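Local coordinates for extracellular ligand-binding receptor (Desulfohalobium retbaense DSM 5692, PDB 5ERE), which probably senses small extracellular solutes, binding 2-oxo-4-methylpentanoic acid in its periplasmic-binding-protein region, with a calcium ion there and a tandem PAS sensor that holds cytosine, at residues G33-I38 with T265-L270; E62-V67 with K85-V90; I129-M134 with A181-S186; G188-I193 with A215-A220. One frame throughout, in Å; residues are numbered along the deposited sequence.

Interaction 1. Residues G33-I38 with T265-L270; sequences GSAFEI and TLSRAL
Phe-36 brings CD1 and CE1 of its ring up to Leu-270 and Ser-267 of helix 254-271. Its CB bond already points toward the helix, and CG stands between the backbone N and the carbonyl carbon (chi1 58°). The ring meets its neighbours at a slant: CD1 of Phe-36 lies 3.6 Å from CD1 of Leu-270, and the two side chains cross at about a right angle. CD1 of Leu-270 also touches CB and CG of Phe-36.

The next ring atom, CE1 of Phe-36, comes to 3.2 Å from OG of Ser-267. That hydroxyl is already engaged by a hydrogen bond to the carbonyl O of Cys-263, one turn earlier in the same helix, so it presents a small, satisfied polar group to the aromatic C-H. The far end of the ring reaches Leu-266 more loosely, CZ of Phe-36 being 4.4 Å from CD2 of the leucine.

Ala-35 is short enough to set its CB on the helix backbone itself, 3.5 Å from the carbonyl O of Ser-267. The same methyl is 4.1 Å from CB of Ser-267, a spacing that two small residues allow. Gly-33, with positive phi, ends helix 15-32 and begins the turn that delivers these residues.

The contact thus packs the loop between helix 15-32 and strand 37-42 against helix 254-271. Phe-36 also touches Leu-29 of helix 15-32 and Val-4 of strand 3-8, Ser-267 touches Ser-32, and Leu-266 bridges Val-4 and Tyr-284 of helix 277-284.

Interaction 2. Residues E62-V67 with K85-V90; sequences ENLAAV and KDIFHV
Val-67 and Phe-88 are joined through their backbones where strands 64-70 and 88-92 of a beta-alpha-beta unit run parallel. Val-67 N donates to Phe-88 O at 2.8 Å. Val-67 O then accepts from Val-90 N at 2.9 Å, which pairs Val-67 with His-89 on the neighbouring strand, their side chains on the same face.

His-89 can be followed outward from this carbonyl. Its CB is 4.1 Å from Val-67 O. CG stands anti to the backbone N (chi1 -178°), 4.0 Å from Val-67 O. CD2 comes nearest, 3.2 Å from Val-67 O, which sits at the ring edge close to the ring plane. Beyond the carbonyl, NE2 is hydrogen-bonded to Ser-69 OG and ND1 to Thr-105 OG1, which together fix the rotation of the imidazole.

Apolar groups fill in nearby. CG2 of Val-67 packs 3.8 Å from CG2 of Ile-87, two branched side chains meeting through methyls, and Leu-64 adds CD2 to the same Ile-87 methyl. The small CB of Ala-66 lies at the edge of the Phe-88 ring, beside CD2.

Farther back, where the strands part, a water takes the place of a direct bond. It donates to Ala-65 O at 2.6 Å and accepts from Phe-88 N.

Chemically, Val-67 O is met by one strong N-H donor and by weaker C-H groups, CA and CD2 of His-89. The imidazole carbon is a plausible weak donor, since its C-H is more polarised than an aliphatic one. The histidine therefore suits a buried place where its nitrogens find hydroxyls and its carbon edge finds a carbonyl.

Interaction 3. Residues I129-M134 with A181-S186; sequences IAVLAM and ALVLIS
Within the parallel, Rossmann-like part of the mixed sheet in one lobe of the periplasmic-binding-protein fold, strands 129-134 and 181-185 are neighbours, and Val-131 lies beside Val-183 with both side chains pointing the same way. Five backbone hydrogen bonds zip the strands together, from Ala-130 N to Ala-181 O at one end to Met-134 N to Ile-185 O at the other. Val-183 N to Ala-130 O, at 2.7 Å, is the shortest.

One face carries Val-131, Ala-133, Val-183 and Ile-185 beneath helix 137-149. CG1 of Val-131, anti to its backbone N (chi1 -167°), is 4.0 Å from CG1 of Val-183, and also touches CG1 of Ile-185. Ala-133 has only a methyl, and Ile-185 closes directly onto it, CB to CB 3.6 Å. Beta-branched residues fit the extended backbone here, with the alanine accommodating its bulky partner.

The other face, with Ala-130, Leu-132, Leu-182 and Leu-184, is covered by helices 168-175 and 190-199. CD1 of Leu-182 reaches across to CB of Ala-130 at 3.8 Å, while CD2 of Leu-184 packs 3.9 Å from CB of Leu-132. Just past the strand, OG of Ser-186 is hydrogen-bonded to Tyr-160 OH.

Met-134 lies at the carboxyl end of its strand, near the bound 2-oxo-4-methylpentanoic acid, and is present as selenomethionine. Its CG stands between the backbone N and the carbonyl carbon (chi1 58°), and a bend at chi3 (66°) turns CE back across the strand ends. That methyl finishes 3.5 Å from Ile-185 O and 3.6 Å from Ser-186 CA.

Interaction 4. Residues G188-I193 with A215-A220; sequences GEAATI and AEVLAA
Gly-188 O is held at the start of helix 190-199 by Ala-191 N, at 3.1 Å, while the carboxylate of Glu-216 lies against it from helix 215-219. The carbonyl oxygen sits squarely above the flat carboxylate, 3.1 Å from CD of Glu-216. It is nearly equidistant from the two acid oxygens, OE1 of Glu-216 being 3.3 Å away, but these are acceptors facing an acceptor and make no bond with it.

Glu-216 reaches this position as an extended chain. CG is anti to the backbone N (chi1 174°) and CD continues outward (chi2 177°). On the way CG comes 3.7 Å from CB of Ala-191. Gly-188 suits its place because OE1 of Glu-216 lies close on the side where a CB would project.

Beside Glu-216, alanines let the backbones draw near. CB of Ala-191 rests 3.5 Å from Glu-216 O and 3.7 Å from CB of Ala-220, just past helix 215-219. CG2 of Val-217, anti to its own carbonyl carbon, touches Gly-188 O and lies 4.2 Å from CB of Ala-190. Glu-189 points its CB the other way, and its OE2 bonds Tyr-160 OH on the side of the ligand pocket.

The chemistry is therefore mixed. The carboxylate carbon may offer the carbonyl oxygen a weakly attractive face, but the two acid oxygens would be expected to repel it. That repulsion might raise the acid's affinity for a proton, though the amino end of helix 190-199 close by would be expected to offset part of the effect.

Overall arrangement
All four contacts lie in the periplasmic-binding-protein part of the chain and fall into two groups. Interactions 1 and 2, with centres 14 Å apart, belong to the lobe built on the five-stranded parallel sheet, where Leu-266 CD1 touches Phe-88 CE2. Interactions 3 and 4, also 14 Å apart, lie in the other lobe; there Ile-193 of helix 190-199 packs on Leu-132 and Leu-184. Between the groups, centres are 35 to 39 Å apart. Along the chain, 2, 3 and 4 follow in series inside the loop closed by interaction 1, so the chain returns to its first lobe, consistent with two lobes enclosing the ligand.

Interaction 1. Residues G33-I38 with T265-L270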
loop_
_atom_site.group_PDB
_atom_site.type_symbol
_atom_site.label_atom_id
_atom_site.label_comp_id
_atom_site.label_asym_id
_atom_site.label_seq_id
_atom_site.Cartn_x
_atom_site.Cartn_y
_atom_site.Cartn_z
ATOM N N GLY A 33 -31.374 6.146 -16.326
ATOM C CA GLY A 33 -32.813 6.013 -16.464
ATOM C C GLY A 33 -33.520 6.266 -15.148
ATOM O O GLY A 33 -34.736 6.084 -15.045
ATOM N N SER A 34 -32.750 6.671 -14.138
ATOM C CA SER A 34 -33.307 7.076 -12.849
ATOM C C SER A 34 -34.000 5.924 -12.112
ATOM O O SER A 34 -35.211 5.985 -11.874
ATOM C CB SER A 34 -34.298 8.230 -13.048
ATOM O OG SER A 34 -33.790 9.180 -13.972
ATOM N N ALA A 35 -33.243 4.881 -11.753
ATOM C CA ALA A 35 -33.795 3.794 -10.930
ATOM C C ALA A 35 -34.242 4.285 -9.537
ATOM O O ALA A 35 -34.966 3.591 -8.833
ATOM C CB ALA A 35 -32.779 2.654 -10.778
ATOM N N PHE A 36 -33.814 5.477 -9.136
ATOM C CA PHE A 36 -34.264 6.049 -7.871
ATOM C C PHE A 36 -34.276 7.577 -7.951
ATOM O O PHE A 36 -33.671 8.154 -8.853
ATOM C CB PHE A 36 -33.378 5.562 -6.720
ATOM C CG PHE A 36 -31.910 5.892 -6.874
ATOM C CD1 PHE A 36 -31.035 5.028 -7.516
ATOM C CD2 PHE A 36 -31.415 7.056 -6.380
ATOM C CE1 PHE A 36 -29.677 5.340 -7.657
ATOM C CE2 PHE A 36 -30.041 7.375 -6.508
ATOM C CZ PHE A 36 -29.179 6.510 -7.136
ATOM N N GLU A 37 -35.010 8.212 -7.041
ATOM C CA GLU A 37 -35.033 9.665 -6.926
ATOM C C GLU A 37 -34.011 10.113 -5.862
ATOM O O GLU A 37 -33.838 9.434 -4.845
ATOM C CB GLU A 37 -36.430 10.163 -6.551
ATOM C CG GLU A 37 -37.548 9.621 -7.420
ATOM C CD GLU A 37 -38.027 10.627 -8.438
ATOM O OE1 GLU A 37 -39.148 11.156 -8.257
ATOM O OE2 GLU A 37 -37.284 10.886 -9.413
ATOM N N ILE A 38 -33.362 11.245 -6.113
ATOM C CA ILE A 38 -32.394 11.836 -5.187
ATOM C C ILE A 38 -32.997 13.026 -4.485
ATOM O O ILE A 38 -33.668 13.827 -5.122
ATOM C CB ILE A 38 -31.119 12.309 -5.908
ATOM C CG1 ILE A 38 -30.272 11.118 -6.346
ATOM C CG2 ILE A 38 -30.268 13.185 -5.010
ATOM C CD1 ILE A 38 -29.681 10.347 -5.227
ATOM N N THR A 265 -23.795 1.825 -9.384
ATOM C CA THR A 265 -23.934 0.520 -8.780
ATOM C C THR A 265 -25.194 0.454 -7.916
ATOM O O THR A 265 -25.854 -0.572 -7.902
ATOM C CB THR A 265 -22.681 0.161 -7.981
ATOM O OG1 THR A 265 -22.461 1.131 -6.944
ATOM C CG2 THR A 265 -21.491 0.111 -8.944
ATOM N N LEU A 266 -25.538 1.538 -7.223
ATOM C CA LEU A 266 -26.744 1.563 -6.418
ATOM C C LEU A 266 -28.001 1.493 -7.283
ATOM O O LEU A 266 -28.987 0.888 -6.888
ATOM C CB LEU A 266 -26.795 2.815 -5.543
ATOM C CG LEU A 266 -27.881 2.876 -4.465
ATOM C CD1 LEU A 266 -27.735 1.732 -3.482
ATOM C CD2 LEU A 266 -27.786 4.210 -3.698
ATOM N N SER A 267 -27.971 2.164 -8.426
ATOM C CA SER A 267 -29.035 2.073 -9.413
ATOM C C SER A 267 -29.285 0.627 -9.797
ATOM O O SER A 267 -30.435 0.190 -9.865
ATOM C CB SER A 267 -28.700 2.848 -10.683
ATOM O OG SER A 267 -28.977 4.211 -10.534
ATOM N N ARG A 268 -28.201 -0.103 -10.067
ATOM C CA ARG A 268 -28.312 -1.488 -10.517
ATOM C C ARG A 268 -28.877 -2.299 -9.351
ATOM O O ARG A 268 -29.768 -3.110 -9.564
ATOM C CB ARG A 268 -26.956 -2.056 -10.999
ATOM C CG ARG A 268 -26.452 -1.569 -12.390
ATOM C CD ARG A 268 -24.884 -1.451 -12.516
ATOM N NE ARG A 268 -24.186 -2.652 -12.047
ATOM C CZ ARG A 268 -22.887 -2.734 -11.743
ATOM N NH1 ARG A 268 -22.081 -1.688 -11.867
ATOM N NH2 ARG A 268 -22.401 -3.905 -11.326
ATOM N N ALA A 269 -28.405 -2.048 -8.117
ATOM C CA ALA A 269 -28.950 -2.756 -6.942
ATOM C C ALA A 269 -30.451 -2.519 -6.761
ATOM O O ALA A 269 -31.180 -3.441 -6.449
ATOM C CB ALA A 269 -28.198 -2.348 -5.636
ATOM N N LEU A 270 -30.926 -1.294 -6.945
ATOM C CA LEU A 270 -32.329 -1.026 -6.653
ATOM C C LEU A 270 -33.238 -1.593 -7.771
ATOM O O LEU A 270 -34.354 -2.028 -7.485
ATOM C CB LEU A 270 -32.544 0.473 -6.412
ATOM C CG LEU A 270 -31.842 1.017 -5.140
ATOM C CD1 LEU A 270 -31.931 2.543 -5.000
ATOM C CD2 LEU A 270 -32.454 0.384 -3.927
#

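Interaction 2. Residues E62-V67 with K85-V90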
loop_
_atom_site.group_PDB
_atom_site.type_symbol
_atom_site.label_atom_id
_atom_site.label_comp_id
_atom_site.label_asym_id
_atom_site.label_seq_id
_atom_site.Cartn_x
_atom_site.Cartn_y
_atom_site.Cartn_z
ATOM N N GLU A 62 -40.693 8.869 3.813
ATOM C CA GLU A 62 -41.192 7.546 4.190
ATOM C C GLU A 62 -40.550 6.421 3.371
ATOM O O GLU A 62 -40.141 5.397 3.924
ATOM C CB GLU A 62 -42.718 7.491 4.031
ATOM N N ASN A 63 -40.468 6.615 2.055
ATOM C CA ASN A 63 -39.913 5.608 1.149
ATOM C C ASN A 63 -38.389 5.743 0.964
ATOM O O ASN A 63 -37.870 5.608 -0.151
ATOM C CB ASN A 63 -40.617 5.688 -0.212
ATOM N N LEU A 64 -37.681 5.982 2.067
ATOM C CA LEU A 64 -36.239 6.158 2.046
ATOM C C LEU A 64 -35.447 4.844 1.925
ATOM O O LEU A 64 -35.298 4.101 2.894
ATOM C CB LEU A 64 -35.824 6.917 3.305
ATOM C CG LEU A 64 -34.379 7.375 3.348
ATOM C CD1 LEU A 64 -34.115 8.349 2.192
ATOM C CD2 LEU A 64 -34.057 8.032 4.672
ATOM N N ALA A 65 -34.905 4.594 0.729
ATOM C CA ALA A 65 -34.156 3.373 0.434
ATOM C C ALA A 65 -32.728 3.375 1.008
ATOM O O ALA A 65 -32.179 2.313 1.336
ATOM C CB ALA A 65 -34.101 3.171 -1.064
ATOM N N ALA A 66 -32.124 4.565 1.095
ATOM C CA ALA A 66 -30.752 4.715 1.564
ATOM C C ALA A 66 -30.393 6.153 1.893
ATOM O O ALA A 66 -31.041 7.100 1.446
ATOM C CB ALA A 66 -29.772 4.223 0.548
ATOM N N VAL A 67 -29.307 6.280 2.638
ATOM C CA VAL A 67 -28.705 7.577 2.962
ATOM C C VAL A 67 -27.254 7.512 2.607
ATOM O O VAL A 67 -26.554 6.611 3.034
ATOM C CB VAL A 67 -28.852 7.935 4.460
ATOM C CG1 VAL A 67 -28.183 9.302 4.763
ATOM C CG2 VAL A 67 -30.272 8.024 4.793
ATOM N N LYS A 85 -31.894 2.746 13.030
ATOM C CA LYS A 85 -33.165 2.951 12.335
ATOM C C LYS A 85 -33.327 2.003 11.155
ATOM O O LYS A 85 -34.313 2.077 10.422
ATOM C CB LYS A 85 -33.281 4.398 11.860
ATOM C CG LYS A 85 -33.222 5.406 12.995
ATOM C CD LYS A 85 -33.579 6.811 12.534
ATOM C CE LYS A 85 -33.573 7.792 13.710
ATOM N NZ LYS A 85 -34.715 7.563 14.638
ATOM N N ASP A 86 -32.347 1.122 10.990
ATOM C CA ASP A 86 -32.297 0.163 9.890
ATOM C C ASP A 86 -32.496 0.811 8.514
ATOM O O ASP A 86 -33.380 0.431 7.737
ATOM C CB ASP A 86 -33.329 -0.941 10.124
ATOM C CG ASP A 86 -32.879 -2.283 9.567
ATOM O OD1 ASP A 86 -31.651 -2.577 9.599
ATOM O OD2 ASP A 86 -33.756 -3.042 9.097
ATOM N N ILE A 87 -31.650 1.801 8.240
ATOM C CA ILE A 87 -31.572 2.463 6.946
ATOM C C ILE A 87 -30.221 2.180 6.301
ATOM O O ILE A 87 -29.172 2.351 6.930
ATOM C CB ILE A 87 -31.727 3.988 7.060
ATOM C CG1 ILE A 87 -32.965 4.361 7.875
ATOM C CG2 ILE A 87 -31.780 4.614 5.668
ATOM C CD1 ILE A 87 -34.280 3.997 7.212
ATOM N N PHE A 88 -30.240 1.763 5.043
ATOM C CA PHE A 88 -29.010 1.465 4.372
ATOM C C PHE A 88 -28.161 2.766 4.230
ATOM O O PHE A 88 -28.679 3.872 3.988
ATOM C CB PHE A 88 -29.273 0.822 3.013
ATOM C CG PHE A 88 -28.027 0.524 2.248
ATOM C CD1 PHE A 88 -27.113 -0.400 2.723
ATOM C CD2 PHE A 88 -27.748 1.195 1.074
ATOM C CE1 PHE A 88 -25.941 -0.655 2.028
ATOM C CE2 PHE A 88 -26.573 0.949 0.371
ATOM C CZ PHE A 88 -25.682 0.018 0.846
ATOM N N HIS A 89 -26.875 2.611 4.457
ATOM C CA HIS A 89 -25.980 3.754 4.565
ATOM C C HIS A 89 -24.762 3.555 3.695
ATOM O O HIS A 89 -24.120 2.508 3.738
ATOM C CB HIS A 89 -25.562 3.981 6.033
ATOM C CG HIS A 89 -24.665 5.169 6.217
ATOM N ND1 HIS A 89 -23.572 5.146 7.064
ATOM C CD2 HIS A 89 -24.689 6.408 5.666
ATOM C CE1 HIS A 89 -22.951 6.316 7.011
ATOM N NE2 HIS A 89 -23.613 7.102 6.181
ATOM N N VAL A 90 -24.450 4.570 2.897
ATOM C CA VAL A 90 -23.240 4.571 2.100
ATOM C C VAL A 90 -22.380 5.795 2.492
ATOM O O VAL A 90 -22.889 6.892 2.616
ATOM C CB VAL A 90 -23.515 4.623 0.588
ATOM C CG1 VAL A 90 -22.213 4.570 -0.160
ATOM C CG2 VAL A 90 -24.415 3.436 0.186
HETATM O O HOH W 1 -32.595 1.082 3.626
#

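Interaction 3. Residues I129-M134 with A181-S186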
loop_
_atom_site.group_PDB
_atom_site.type_symbol
_atom_site.label_atom_id
_atom_site.label_comp_id
_atom_site.label_asym_id
_atom_site.label_seq_id
_atom_site.Cartn_x
_atom_site.Cartn_y
_atom_site.Cartn_z
ATOM N N ILE A 129 9.594 15.859 10.163
ATOM C CA ILE A 129 8.245 15.893 9.560
ATOM C C ILE A 129 7.234 16.738 10.329
ATOM O O ILE A 129 6.891 16.410 11.461
ATOM C CB ILE A 129 7.636 14.460 9.451
ATOM C CG1 ILE A 129 8.416 13.598 8.459
ATOM C CG2 ILE A 129 6.143 14.518 9.029
ATOM C CD1 ILE A 129 8.113 12.074 8.578
ATOM N N ALA A 130 6.698 17.779 9.696
ATOM C CA ALA A 130 5.600 18.535 10.309
ATOM C C ALA A 130 4.259 18.174 9.652
ATOM O O ALA A 130 4.196 17.918 8.442
ATOM C CB ALA A 130 5.858 20.037 10.208
ATOM N N VAL A 131 3.207 18.132 10.471
ATOM C CA VAL A 131 1.843 17.953 9.997
ATOM C C VAL A 131 0.975 19.145 10.395
ATOM O O VAL A 131 0.932 19.528 11.557
ATOM C CB VAL A 131 1.201 16.666 10.565
ATOM C CG1 VAL A 131 -0.139 16.292 9.800
ATOM C CG2 VAL A 131 2.174 15.539 10.502
ATOM N N LEU A 132 0.305 19.726 9.408
ATOM C CA LEU A 132 -0.807 20.640 9.628
ATOM C C LEU A 132 -2.105 20.006 9.086
ATOM O O LEU A 132 -2.220 19.790 7.862
ATOM C CB LEU A 132 -0.531 21.975 8.939
ATOM C CG LEU A 132 -1.531 23.124 9.135
ATOM C CD1 LEU A 132 -1.879 23.366 10.605
ATOM C CD2 LEU A 132 -0.952 24.387 8.528
ATOM N N ALA A 133 -3.060 19.705 9.979
ATOM C CA ALA A 133 -4.263 18.948 9.595
ATOM C C ALA A 133 -5.570 19.635 9.981
ATOM O O ALA A 133 -5.696 20.245 11.044
ATOM C CB ALA A 133 -4.226 17.566 10.215
HETATM N N MSE A 134 -6.552 19.506 9.109
HETATM C CA MSE A 134 -7.897 19.998 9.367
HETATM C C MSE A 134 -8.372 19.464 10.689
HETATM O O MSE A 134 -8.157 18.294 10.993
HETATM C CB MSE A 134 -8.873 19.574 8.220
HETATM C CG MSE A 134 -8.969 18.094 7.998
HETATM SE SE MSE A 134 -10.250 17.627 6.475
HETATM C CE MSE A 134 -9.272 18.388 4.974
ATOM N N ALA A 181 9.781 17.901 5.754
ATOM C CA ALA A 181 8.565 17.755 4.965
ATOM C C ALA A 181 7.383 18.255 5.778
ATOM O O ALA A 181 7.267 17.964 6.972
ATOM C CB ALA A 181 8.377 16.312 4.530
ATOM N N LEU A 182 6.529 19.037 5.125
ATOM C CA LEU A 182 5.280 19.492 5.726
ATOM C C LEU A 182 4.088 18.757 5.108
ATOM O O LEU A 182 3.731 19.024 3.971
ATOM C CB LEU A 182 5.095 20.992 5.530
ATOM C CG LEU A 182 3.800 21.630 6.064
ATOM C CD1 LEU A 182 3.542 21.282 7.519
ATOM C CD2 LEU A 182 3.823 23.152 5.874
ATOM N N VAL A 183 3.475 17.881 5.892
ATOM C CA VAL A 183 2.290 17.145 5.500
ATOM C C VAL A 183 0.995 17.895 5.795
ATOM O O VAL A 183 0.645 18.141 6.953
ATOM C CB VAL A 183 2.255 15.789 6.210
ATOM C CG1 VAL A 183 0.834 15.121 6.104
ATOM C CG2 VAL A 183 3.328 14.908 5.621
ATOM N N LEU A 184 0.265 18.218 4.737
ATOM C CA LEU A 184 -1.018 18.896 4.859
ATOM C C LEU A 184 -2.215 17.956 4.741
ATOM O O LEU A 184 -2.479 17.436 3.656
ATOM C CB LEU A 184 -1.109 19.957 3.790
ATOM C CG LEU A 184 0.114 20.876 3.810
ATOM C CD1 LEU A 184 -0.020 21.804 2.663
ATOM C CD2 LEU A 184 0.242 21.658 5.147
ATOM N N ILE A 185 -2.958 17.742 5.827
ATOM C CA ILE A 185 -4.197 16.973 5.707
ATOM C C ILE A 185 -5.301 17.990 5.359
ATOM O O ILE A 185 -6.012 18.522 6.205
ATOM C CB ILE A 185 -4.530 16.143 6.971
ATOM C CG1 ILE A 185 -3.312 15.329 7.443
ATOM C CG2 ILE A 185 -5.681 15.193 6.679
ATOM C CD1 ILE A 185 -2.611 14.493 6.346
ATOM N N SER A 186 -5.391 18.242 4.060
ATOM C CA SER A 186 -6.115 19.352 3.485
ATOM C C SER A 186 -6.745 18.960 2.148
ATOM O O SER A 186 -6.206 18.158 1.377
ATOM C CB SER A 186 -5.185 20.557 3.233
ATOM O OG SER A 186 -4.336 20.836 4.317
#

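Interaction 4. Residues G188-I193 with A215-A220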
loop_
_atom_site.group_PDB
_atom_site.type_symbol
_atom_site.label_atom_id
_atom_site.label_comp_id
_atom_site.label_asym_id
_atom_site.label_seq_id
_atom_site.Cartn_x
_atom_site.Cartn_y
_atom_site.Cartn_z
ATOM N N GLY A 188 -8.793 21.596 -0.871
ATOM C CA GLY A 188 -8.361 22.714 -1.713
ATOM C C GLY A 188 -7.712 23.878 -0.950
ATOM O O GLY A 188 -6.958 24.647 -1.545
ATOM N N GLU A 189 -8.012 24.004 0.345
ATOM C CA GLU A 189 -7.521 25.111 1.172
ATOM C C GLU A 189 -5.986 25.049 1.292
ATOM O O GLU A 189 -5.341 25.995 1.754
ATOM C CB GLU A 189 -8.171 25.109 2.589
ATOM C CG GLU A 189 -7.744 23.966 3.528
ATOM C CD GLU A 189 -8.571 22.684 3.328
ATOM O OE1 GLU A 189 -9.288 22.625 2.336
ATOM O OE2 GLU A 189 -8.512 21.777 4.193
ATOM N N ALA A 190 -5.415 23.924 0.884
ATOM C CA ALA A 190 -3.978 23.761 0.835
ATOM C C ALA A 190 -3.281 24.791 -0.036
ATOM O O ALA A 190 -2.121 25.037 0.181
ATOM C CB ALA A 190 -3.614 22.368 0.354
ATOM N N ALA A 191 -3.955 25.373 -1.020
ATOM C CA ALA A 191 -3.312 26.401 -1.846
ATOM C C ALA A 191 -3.008 27.677 -1.029
ATOM O O ALA A 191 -2.025 28.364 -1.279
ATOM C CB ALA A 191 -4.170 26.743 -3.041
ATOM N N THR A 192 -3.856 27.973 -0.056
ATOM C CA THR A 192 -3.639 29.093 0.851
ATOM C C THR A 192 -2.596 28.755 1.913
ATOM O O THR A 192 -1.699 29.570 2.224
ATOM C CB THR A 192 -4.955 29.504 1.526
ATOM O OG1 THR A 192 -5.824 30.041 0.527
ATOM C CG2 THR A 192 -4.737 30.567 2.633
ATOM N N ILE A 193 -2.710 27.557 2.474
ATOM C CA ILE A 193 -1.722 27.081 3.431
ATOM C C ILE A 193 -0.329 27.147 2.793
ATOM O O ILE A 193 0.585 27.710 3.379
ATOM C CB ILE A 193 -2.046 25.654 3.919
ATOM C CG1 ILE A 193 -3.362 25.653 4.694
ATOM C CG2 ILE A 193 -0.967 25.137 4.842
ATOM C CD1 ILE A 193 -3.937 24.224 4.995
ATOM N N ALA A 215 -8.563 22.037 -8.214
ATOM C CA ALA A 215 -8.098 23.001 -9.200
ATOM C C ALA A 215 -7.410 24.195 -8.529
ATOM O O ALA A 215 -6.435 24.726 -9.029
ATOM C CB ALA A 215 -9.261 23.466 -10.050
ATOM N N GLU A 216 -7.927 24.592 -7.379
ATOM C CA GLU A 216 -7.361 25.684 -6.590
ATOM C C GLU A 216 -5.867 25.446 -6.324
ATOM O O GLU A 216 -5.025 26.344 -6.447
ATOM C CB GLU A 216 -8.170 25.786 -5.296
ATOM C CG GLU A 216 -7.702 26.749 -4.246
ATOM C CD GLU A 216 -8.662 26.782 -3.055
ATOM O OE1 GLU A 216 -9.624 25.971 -3.041
ATOM O OE2 GLU A 216 -8.462 27.615 -2.140
ATOM N N VAL A 217 -5.541 24.195 -6.023
ATOM C CA VAL A 217 -4.194 23.815 -5.665
ATOM C C VAL A 217 -3.282 23.936 -6.888
ATOM O O VAL A 217 -2.157 24.420 -6.778
ATOM C CB VAL A 217 -4.178 22.383 -5.049
ATOM C CG1 VAL A 217 -2.786 21.805 -4.994
ATOM C CG2 VAL A 217 -4.760 22.446 -3.659
ATOM N N LEU A 218 -3.780 23.541 -8.053
ATOM C CA LEU A 218 -3.018 23.649 -9.302
ATOM C C LEU A 218 -2.780 25.108 -9.742
ATOM O O LEU A 218 -1.707 25.453 -10.238
ATOM C CB LEU A 218 -3.751 22.884 -10.406
ATOM C CG LEU A 218 -3.218 23.014 -11.824
ATOM C CD1 LEU A 218 -1.768 22.651 -11.904
ATOM C CD2 LEU A 218 -4.039 22.095 -12.697
ATOM N N ALA A 219 -3.793 25.947 -9.563
ATOM C CA ALA A 219 -3.730 27.353 -9.925
ATOM C C ALA A 219 -2.637 28.080 -9.152
ATOM O O ALA A 219 -2.052 29.048 -9.642
ATOM C CB ALA A 219 -5.073 28.009 -9.665
ATOM N N ALA A 220 -2.395 27.600 -7.936
ATOM C CA ALA A 220 -1.421 28.163 -7.029
ATOM C C ALA A 220 -0.063 27.476 -7.148
ATOM O O ALA A 220 0.696 27.433 -6.173
ATOM C CB ALA A 220 -1.931 28.073 -5.603
#